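Side-chain contacts in type III effector HopU1 (Pseudomonas syringae pv. tomato, PDB 3U0J), which probably transfers ADP-ribose from NAD+ to arginine side chains of target proteins, acting as a bacterial effector in plant immunity: residues F61-S64 with I65-M69; A154-R157 with L158-V161; T201-K204 with D205-Q208. All coordinates share one frame; numbering follows the deposited sequence.

Contact 1 of 3, residues F61-S64 with I65-M69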
ATOM      1  N   PHE A  61       3.976  12.399  17.739  1.00 36.30           N
ATOM      2  CA  PHE A  61       4.095  11.344  18.735  1.00 42.75           C
ATOM      3  C   PHE A  61       4.471  10.006  18.068  1.00 40.12           C
ATOM      4  O   PHE A  61       3.613   9.171  17.762  1.00 39.89           O
ATOM      5  CB  PHE A  61       2.822  11.213  19.575  1.00 40.42           C
ATOM      6  CG  PHE A  61       2.998  10.339  20.774  1.00 43.44           C
ATOM      7  CD1 PHE A  61       3.666  10.821  21.902  1.00 40.56           C
ATOM      8  CD2 PHE A  61       2.536   9.028  20.765  1.00 39.10           C
ATOM      9  CE1 PHE A  61       3.857  10.020  23.019  1.00 36.22           C
ATOM     10  CE2 PHE A  61       2.721   8.213  21.876  1.00 40.72           C
ATOM     11  CZ  PHE A  61       3.389   8.714  23.011  1.00 38.35           C
ATOM     12  N   GLY A  62       5.765   9.820  17.845  1.00 33.24           N
ATOM     13  CA  GLY A  62       6.243   8.731  17.023  1.00 29.94           C
ATOM     14  C   GLY A  62       6.391   7.422  17.752  1.00 27.07           C
ATOM     15  O   GLY A  62       6.709   7.407  18.937  1.00 35.43           O
ATOM     16  N   LEU A  63       6.159   6.327  17.033  1.00 18.93           N
ATOM     17  CA  LEU A  63       6.278   4.986  17.573  1.00 17.97           C
ATOM     18  C   LEU A  63       7.445   4.265  16.953  1.00 19.43           C
ATOM     19  O   LEU A  63       7.477   4.104  15.732  1.00 19.54           O
ATOM     20  CB  LEU A  63       5.025   4.187  17.257  1.00 18.74           C
ATOM     21  CG  LEU A  63       3.787   4.631  18.026  1.00 21.53           C
ATOM     22  CD1 LEU A  63       2.618   3.710  17.704  1.00 19.38           C
ATOM     23  CD2 LEU A  63       4.077   4.645  19.521  1.00 17.11           C
ATOM     24  N   SER A  64       8.387   3.806  17.778  1.00 16.25           N
ATOM     25  CA  SER A  64       9.523   3.045  17.270  1.00 15.39           C
ATOM     26  C   SER A  64       9.142   1.593  17.001  1.00 16.33           C
ATOM     27  O   SER A  64       8.038   1.140  17.319  1.00 14.39           O
ATOM     28  CB  SER A  64      10.690   3.090  18.247  1.00 17.16           C
ATOM     29  OG  SER A  64      10.339   2.476  19.476  1.00 21.60           O
ATOM     30  N   ILE A  65      10.058   0.855  16.402  1.00 14.58           N
ATOM     31  CA  ILE A  65       9.759  -0.522  16.114  1.00 13.61           C
ATOM     32  C   ILE A  65       9.469  -1.249  17.427  1.00 14.99           C
ATOM     33  O   ILE A  65       8.618  -2.124  17.475  1.00 14.19           O
ATOM     34  CB  ILE A  65      10.889  -1.199  15.297  1.00 13.07           C
ATOM     35  CG1 ILE A  65      10.480  -2.608  14.857  1.00 12.31           C
ATOM     36  CG2 ILE A  65      12.174  -1.253  16.095  1.00 14.03           C
ATOM     37  CD1 ILE A  65       9.108  -2.693  14.197  1.00 11.88           C
ATOM     38  N   ASP A  66      10.161  -0.881  18.500  1.00 15.61           N
ATOM     39  CA  ASP A  66       9.907  -1.527  19.783  1.00 15.83           C
ATOM     40  C   ASP A  66       8.492  -1.185  20.247  1.00 17.67           C
ATOM     41  O   ASP A  66       7.718  -2.069  20.596  1.00 19.34           O
ATOM     42  CB  ASP A  66      10.940  -1.129  20.834  1.00 17.79           C
ATOM     43  CG  ASP A  66      12.311  -1.727  20.570  1.00 22.00           C
ATOM     44  OD1 ASP A  66      12.385  -2.738  19.834  1.00 20.58           O
ATOM     45  OD2 ASP A  66      13.313  -1.190  21.100  1.00 24.72           O
ATOM     46  N   ASP A  67       8.143   0.095  20.238  1.00 16.82           N
ATOM     47  CA  ASP A  67       6.767   0.478  20.511  1.00 16.09           C
ATOM     48  C   ASP A  67       5.765  -0.299  19.645  1.00 15.73           C
ATOM     49  O   ASP A  67       4.692  -0.681  20.114  1.00 16.80           O
ATOM     50  CB  ASP A  67       6.574   1.974  20.286  1.00 19.30           C
ATOM     51  CG  ASP A  67       7.436   2.817  21.190  1.00 21.72           C
ATOM     52  OD1 ASP A  67       7.709   2.381  22.337  1.00 24.85           O
ATOM     53  OD2 ASP A  67       7.826   3.927  20.746  1.00 23.26           O
ATOM     54  N   LEU A  68       6.089  -0.522  18.379  1.00 13.82           N
ATOM     55  CA  LEU A  68       5.150  -1.235  17.521  1.00 14.82           C
ATOM     56  C   LEU A  68       5.106  -2.715  17.857  1.00 17.22           C
ATOM     57  O   LEU A  68       4.022  -3.309  17.952  1.00 16.72           O
ATOM     58  CB  LEU A  68       5.495  -1.049  16.053  1.00 13.18           C
ATOM     59  CG  LEU A  68       5.214   0.365  15.570  1.00 16.57           C
ATOM     60  CD1 LEU A  68       5.680   0.498  14.138  1.00 15.68           C
ATOM     61  CD2 LEU A  68       3.734   0.704  15.727  1.00 12.70           C
ATOM     62  N   MET A  69       6.293  -3.296  18.039  1.00 18.35           N
ATOM     63  CA  MET A  69       6.445  -4.712  18.352  1.00 16.38           C
ATOM     64  C   MET A  69       5.643  -4.989  19.603  1.00 19.43           C
ATOM     65  O   MET A  69       5.188  -6.109  19.857  1.00 22.22           O
ATOM     66  CB  MET A  69       7.914  -5.058  18.566  1.00 12.68           C
ATOM     67  CG  MET A  69       8.705  -5.205  17.267  1.00 11.55           C
ATOM     68  SD  MET A  69       8.498  -6.797  16.498  1.00  2.88           S
ATOM     69  CE  MET A  69       7.332  -6.371  15.299  1.00  9.74           C
TER
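S64 and D67 form the capping box at the N terminus of helix 65-71, with S64 as N-cap at the end of the loop that follows strand 55-56. The two residues bond reciprocally, each side chain serving the other's backbone. The backbone N of S64 gives a hydrogen bond to OD2 of D67, 3.0 Å long and nearly straight at 165°; OD2 is met on its anti side, with the donor lifted out of the carboxylate plane. In return, D67 N points at S64 OG over 3.3 Å, a weak bond despite its straightness. The S64 hydroxyl can do this because OG stands between its own backbone N and carbonyl carbon (chi1 63°), over the start of the first turn. A further weak bond, from S64 OG to D67 OD2 at 3.2 Å, closes the arrangement, and OD2 thus takes two donors from one residue. The first helical backbone bond starts here too, from L68 N to S64 O at 2.8 Å.

Outside the cap, L63 and L68 add an apolar contact. Their side chains meet at about a right angle, CD1 of L63 lying 3.8 Å from CD2 of L68, while the other branch of L63, CD2, rests 3.7 Å from CB of D67. A residue just before the N-cap packing on the fourth residue of the helix is the hydrophobic staple that often accompanies a capping box. L63 also reaches Y96 of helix 89-99, and I65 turns to helix 41-52. With an aspartate carboxylate beside the first turn, the negative charge would probably interact favourably with the helix dipole, while the serine hydroxyl supplies an acceptor to an early amide that has no preceding helical carbonyl.

Contact 2 of 3, residues A154-R157 with L158-V161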
ATOM      1  N   ALA A 154       2.640  -9.935   4.943  1.00 16.12           N
ATOM      2  CA  ALA A 154       1.512  -9.475   5.728  1.00 15.19           C
ATOM      3  C   ALA A 154       0.243  -9.579   4.909  1.00 17.37           C
ATOM      4  O   ALA A 154      -0.754 -10.162   5.358  1.00 17.50           O
ATOM      5  CB  ALA A 154       1.717  -8.063   6.188  1.00 14.00           C
ATOM      6  N   LEU A 155       0.274  -9.007   3.710  1.00 15.34           N
ATOM      7  CA  LEU A 155      -0.919  -9.011   2.881  1.00 14.06           C
ATOM      8  C   LEU A 155      -1.310 -10.445   2.543  1.00 15.84           C
ATOM      9  O   LEU A 155      -2.483 -10.762   2.472  1.00 17.95           O
ATOM     10  CB  LEU A 155      -0.714  -8.191   1.616  1.00 12.32           C
ATOM     11  CG  LEU A 155      -0.111  -6.790   1.770  1.00 15.92           C
ATOM     12  CD1 LEU A 155      -0.089  -6.072   0.426  1.00 14.09           C
ATOM     13  CD2 LEU A 155      -0.827  -5.936   2.814  1.00 13.40           C
ATOM     14  N   ASN A 156      -0.334 -11.322   2.351  1.00 15.25           N
ATOM     15  CA  ASN A 156      -0.656 -12.704   2.028  1.00 17.94           C
ATOM     16  C   ASN A 156      -1.368 -13.414   3.192  1.00 21.30           C
ATOM     17  O   ASN A 156      -2.430 -14.013   2.984  1.00 20.36           O
ATOM     18  CB  ASN A 156       0.577 -13.486   1.536  1.00 20.30           C
ATOM     19  CG  ASN A 156       0.876 -13.260   0.043  1.00 21.70           C
ATOM     20  OD1 ASN A 156      -0.013 -12.945  -0.731  1.00 22.73           O
ATOM     21  ND2 ASN A 156       2.132 -13.445  -0.356  1.00 21.66           N
ATOM     22  N   ARG A 157      -0.785 -13.340   4.398  1.00 20.07           N
ATOM     23  CA  ARG A 157      -1.393 -13.855   5.625  1.00 14.82           C
ATOM     24  C   ARG A 157      -2.838 -13.364   5.750  1.00 18.85           C
ATOM     25  O   ARG A 157      -3.734 -14.132   6.064  1.00 20.75           O
ATOM     26  CB  ARG A 157      -0.637 -13.340   6.850  1.00 21.77           C
ATOM     27  CG  ARG A 157       0.274 -14.303   7.609  1.00 21.16           C
ATOM     28  CD  ARG A 157       1.397 -14.683   6.754  1.00 18.13           C
ATOM     29  NE  ARG A 157       2.712 -14.851   7.387  1.00 19.78           N
ATOM     30  CZ  ARG A 157       3.256 -16.034   7.680  1.00 19.16           C
ATOM     31  NH1 ARG A 157       2.559 -17.152   7.524  1.00 14.56           N
ATOM     32  NH2 ARG A 157       4.489 -16.100   8.147  1.00 17.17           N
ATOM     33  N   LEU A 158      -3.064 -12.075   5.527  1.00 16.88           N
ATOM     34  CA  LEU A 158      -4.404 -11.506   5.695  1.00 17.68           C
ATOM     35  C   LEU A 158      -5.372 -11.901   4.589  1.00 20.76           C
ATOM     36  O   LEU A 158      -6.527 -12.226   4.858  1.00 24.03           O
ATOM     37  CB  LEU A 158      -4.362  -9.977   5.786  1.00 17.81           C
ATOM     38  CG  LEU A 158      -3.842  -9.282   7.047  1.00 18.08           C
ATOM     39  CD1 LEU A 158      -3.523  -7.809   6.751  1.00 14.93           C
ATOM     40  CD2 LEU A 158      -4.809  -9.421   8.224  1.00 16.50           C
ATOM     41  N   MET A 159      -4.934 -11.836   3.338  1.00 20.14           N
ATOM     42  CA  MET A 159      -5.803 -12.281   2.262  1.00 17.29           C
ATOM     43  C   MET A 159      -6.145 -13.773   2.470  1.00 20.02           C
ATOM     44  O   MET A 159      -7.215 -14.221   2.109  1.00 19.33           O
ATOM     45  CB  MET A 159      -5.193 -11.983   0.884  1.00 15.84           C
ATOM     46  CG  MET A 159      -5.350 -10.527   0.434  1.00 18.92           C
ATOM     47  SD  MET A 159      -4.748 -10.178  -1.229  1.00  9.42           S
ATOM     48  CE  MET A 159      -3.075 -10.714  -0.993  1.00 14.99           C
ATOM     49  N   ASP A 160      -5.256 -14.535   3.094  1.00 21.63           N
ATOM     50  CA  ASP A 160      -5.526 -15.961   3.288  1.00 22.18           C
ATOM     51  C   ASP A 160      -6.726 -16.208   4.165  1.00 26.07           C
ATOM     52  O   ASP A 160      -7.465 -17.174   3.954  1.00 28.49           O
ATOM     53  CB  ASP A 160      -4.331 -16.697   3.871  1.00 19.62           C
ATOM     54  CG  ASP A 160      -3.296 -17.024   2.827  1.00 24.87           C
ATOM     55  OD1 ASP A 160      -3.624 -16.876   1.628  1.00 23.36           O
ATOM     56  OD2 ASP A 160      -2.167 -17.418   3.210  1.00 23.54           O
ATOM     57  N   VAL A 161      -6.931 -15.343   5.149  1.00 22.28           N
ATOM     58  CA  VAL A 161      -7.996 -15.571   6.110  1.00 21.84           C
ATOM     59  C   VAL A 161      -9.226 -14.719   5.821  1.00 24.81           C
ATOM     60  O   VAL A 161     -10.344 -15.086   6.181  1.00 30.59           O
ATOM     61  CB  VAL A 161      -7.500 -15.364   7.574  1.00 21.76           C
ATOM     62  CG1 VAL A 161      -6.618 -14.144   7.685  1.00 25.94           C
ATOM     63  CG2 VAL A 161      -8.663 -15.239   8.532  1.00 24.59           C
TER
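N156 and M159 meet through their side chains on one face of helix 145-162, while the backbones of 154-157 and 158-161 are joined by the regular bonds of an alpha helix. Three of these cross between the segments: L158 N to A154 O at 3.0 Å, M159 N to L155 O at 2.8 Å, and D160 N to N156 O at 2.9 Å. The last is the most bent, with an N-H...O angle of 141°.

The van der Waals contacts centre on M159. Its chain runs extended through chi2 and then bends at the sulfur (chi3 -58°), which carries CE back toward the preceding turn. There the methyl touches the amide oxygen OD1 of N156 at 3.8 Å and, more loosely, CB of L155 at 4.3 Å, so it spans two neighbouring residues, its chain passing that of N156 at a slant.

The polar ends find their partners outside these two turns. R157 and D160 carry opposite charges, but R157 NH1 and D160 OD2 are 6.4 Å apart and do not pair. R157 instead forms a salt bridge to E91, and D160 one to R36 with a hydrogen bond to Y38; N156 ND2 bonds to H37 O and E134.

Around the helix, A154 and L158 pack on I95 of helix 89-99, whereas L155 and M159 lie against A228 of strand 227-229. This stretch of helix therefore stands between the helical part of the molecule and one of its small sheets.

Contact 3 of 3, residues T201-K204 with D205-Q208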
ATOM      1  N   THR A 201      -9.477   2.877  -0.891  1.00 18.50           N
ATOM      2  CA  THR A 201     -10.372   3.035   0.249  1.00 22.43           C
ATOM      3  C   THR A 201     -11.779   2.564  -0.074  1.00 21.88           C
ATOM      4  O   THR A 201     -12.249   2.737  -1.186  1.00 20.88           O
ATOM      5  CB  THR A 201     -10.413   4.485   0.746  1.00 19.46           C
ATOM      6  OG1 THR A 201     -11.295   4.572   1.864  1.00 26.35           O
ATOM      7  CG2 THR A 201     -10.936   5.368  -0.326  1.00 22.70           C
ATOM      8  N   ARG A 202     -12.442   1.956   0.901  1.00 23.30           N
ATOM      9  CA  ARG A 202     -13.836   1.559   0.732  1.00 26.88           C
ATOM     10  C   ARG A 202     -14.803   2.752   0.666  1.00 27.23           C
ATOM     11  O   ARG A 202     -15.900   2.650   0.113  1.00 23.89           O
ATOM     12  CB  ARG A 202     -14.255   0.645   1.869  1.00 26.37           C
ATOM     13  CG  ARG A 202     -13.955  -0.807   1.632  1.00 33.17           C
ATOM     14  CD  ARG A 202     -14.391  -1.629   2.838  1.00 41.03           C
ATOM     15  NE  ARG A 202     -13.389  -1.543   3.891  1.00 48.40           N
ATOM     16  CZ  ARG A 202     -13.190  -2.486   4.806  1.00 51.55           C
ATOM     17  NH1 ARG A 202     -13.947  -3.585   4.795  1.00 41.02           N
ATOM     18  NH2 ARG A 202     -12.232  -2.333   5.721  1.00 47.00           N
ATOM     19  N   ILE A 203     -14.386   3.878   1.229  1.00 24.71           N
ATOM     20  CA  ILE A 203     -15.254   5.031   1.362  1.00 25.26           C
ATOM     21  C   ILE A 203     -15.054   6.047   0.230  1.00 28.51           C
ATOM     22  O   ILE A 203     -14.003   6.704   0.142  1.00 24.46           O
ATOM     23  CB  ILE A 203     -15.007   5.721   2.711  1.00 29.75           C
ATOM     24  CG1 ILE A 203     -14.878   4.680   3.835  1.00 34.24           C
ATOM     25  CG2 ILE A 203     -16.104   6.720   3.005  1.00 29.95           C
ATOM     26  CD1 ILE A 203     -14.168   5.220   5.106  1.00 33.18           C
ATOM     27  N   LYS A 204     -16.073   6.185  -0.621  1.00 25.60           N
ATOM     28  CA  LYS A 204     -16.029   7.142  -1.715  1.00 24.58           C
ATOM     29  C   LYS A 204     -15.510   8.506  -1.273  1.00 29.66           C
ATOM     30  O   LYS A 204     -14.659   9.091  -1.935  1.00 28.56           O
ATOM     31  CB  LYS A 204     -17.393   7.288  -2.380  1.00 25.80           C
ATOM     32  CG  LYS A 204     -17.508   6.521  -3.672  1.00 30.04           C
ATOM     33  CD  LYS A 204     -18.872   6.673  -4.347  1.00 30.77           C
ATOM     34  CE  LYS A 204     -18.894   7.837  -5.332  1.00 29.94           C
ATOM     35  NZ  LYS A 204     -20.172   7.887  -6.129  1.00 32.07           N
ATOM     36  N   ASP A 205     -16.005   9.021  -0.156  1.00 28.74           N
ATOM     37  CA  ASP A 205     -15.567  10.348   0.267  1.00 32.94           C
ATOM     38  C   ASP A 205     -14.066  10.443   0.485  1.00 31.75           C
ATOM     39  O   ASP A 205     -13.458  11.486   0.234  1.00 31.28           O
ATOM     40  CB  ASP A 205     -16.309  10.809   1.517  1.00 36.81           C
ATOM     41  CG  ASP A 205     -17.702  11.320   1.200  1.00 55.67           C
ATOM     42  OD1 ASP A 205     -18.023  11.452  -0.005  1.00 52.80           O
ATOM     43  OD2 ASP A 205     -18.479  11.584   2.147  1.00 66.09           O
ATOM     44  N   SER A 206     -13.467   9.350   0.946  1.00 30.07           N
ATOM     45  CA  SER A 206     -12.058   9.366   1.318  1.00 27.01           C
ATOM     46  C   SER A 206     -11.098   9.489   0.122  1.00 27.85           C
ATOM     47  O   SER A 206      -9.948   9.897   0.271  1.00 26.39           O
ATOM     48  CB  SER A 206     -11.733   8.148   2.181  1.00 29.68           C
ATOM     49  OG  SER A 206     -12.491   8.173   3.384  1.00 34.12           O
ATOM     50  N   ALA A 207     -11.569   9.146  -1.069  1.00 28.22           N
ATOM     51  CA  ALA A 207     -10.730   9.272  -2.249  1.00 23.29           C
ATOM     52  C   ALA A 207     -10.582  10.743  -2.611  1.00 25.91           C
ATOM     53  O   ALA A 207      -9.677  11.128  -3.367  1.00 23.34           O
ATOM     54  CB  ALA A 207     -11.317   8.499  -3.393  1.00 21.75           C
ATOM     55  N   GLN A 208     -11.481  11.557  -2.063  1.00 25.33           N
ATOM     56  CA  GLN A 208     -11.456  13.006  -2.253  1.00 27.85           C
ATOM     57  C   GLN A 208     -11.393  13.462  -3.702  1.00 26.74           C
ATOM     58  O   GLN A 208     -10.565  14.310  -4.046  1.00 24.96           O
ATOM     59  CB  GLN A 208     -10.289  13.619  -1.503  1.00 27.09           C
ATOM     60  CG  GLN A 208     -10.297  13.354  -0.024  1.00 29.74           C
ATOM     61  CD  GLN A 208      -9.263  14.189   0.671  1.00 46.16           C
ATOM     62  OE1 GLN A 208      -8.190  13.689   1.059  1.00 40.93           O
ATOM     63  NE2 GLN A 208      -9.551  15.495   0.802  1.00 45.87           N
TER
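I203 and S206 face each other where the chain leaves strand 199-201 and coils into a short turn. Backbone bonds shape it: S206 N reaches I203 O at 2.8 Å, and A207 N reaches K204 O at 3.2 Å. Both run from a residue to the one three back, as in a turn or a 3-10-like coil, and both donors sit well above the carbonyl plane, neither on a lone pair. Q208 N continues the series with D205 O.

The side-chain hydrogen bond is made by T201. Its OG1 accepts from I203 N at 3.2 Å, which makes an ST turn, and the same hydroxyl also bonds to E239 O.

Van der Waals packing fills the inside of the bend. CB of S206 lies 3.6 Å from T201 OG1 and 3.8 Å from T201 CG2, placing it over the threonine's branch point. S206 OG swings to the backbone-N side of its own residue (chi1 -62°) and comes alongside I203, 3.6 Å from CB and 3.8 Å from CD1.

T201 ends a Ser-Thr-Thr strand, which probably corresponds to the Ser-Thr-Ser motif of arginine-modifying ADP-ribosyltransferases; its link to E239, in a run of glutamates resembling their E-x-E motif, fits that family fold.

The three contacts follow one another in series along the chain, neither nesting nor crossing, and each joins residues a few positions apart instead of closing a long loop. From the N terminus, contact 1 turns the loop after strand 55-56 into helix 65-71. Contact 2 comes far later, near the C-terminal end of helix 145-162, and contact 3 follows where strand 199-201 gives way to the loop before strand 218-224. Helix 89-99 is a common neighbour of the first two, although their nearest atoms are about 11 Å apart. Contact 2 packs on strand 227-229 of the three-stranded sheet whose other outer strand, 199-201, leads into contact 3, with about 10 Å between their nearest atoms.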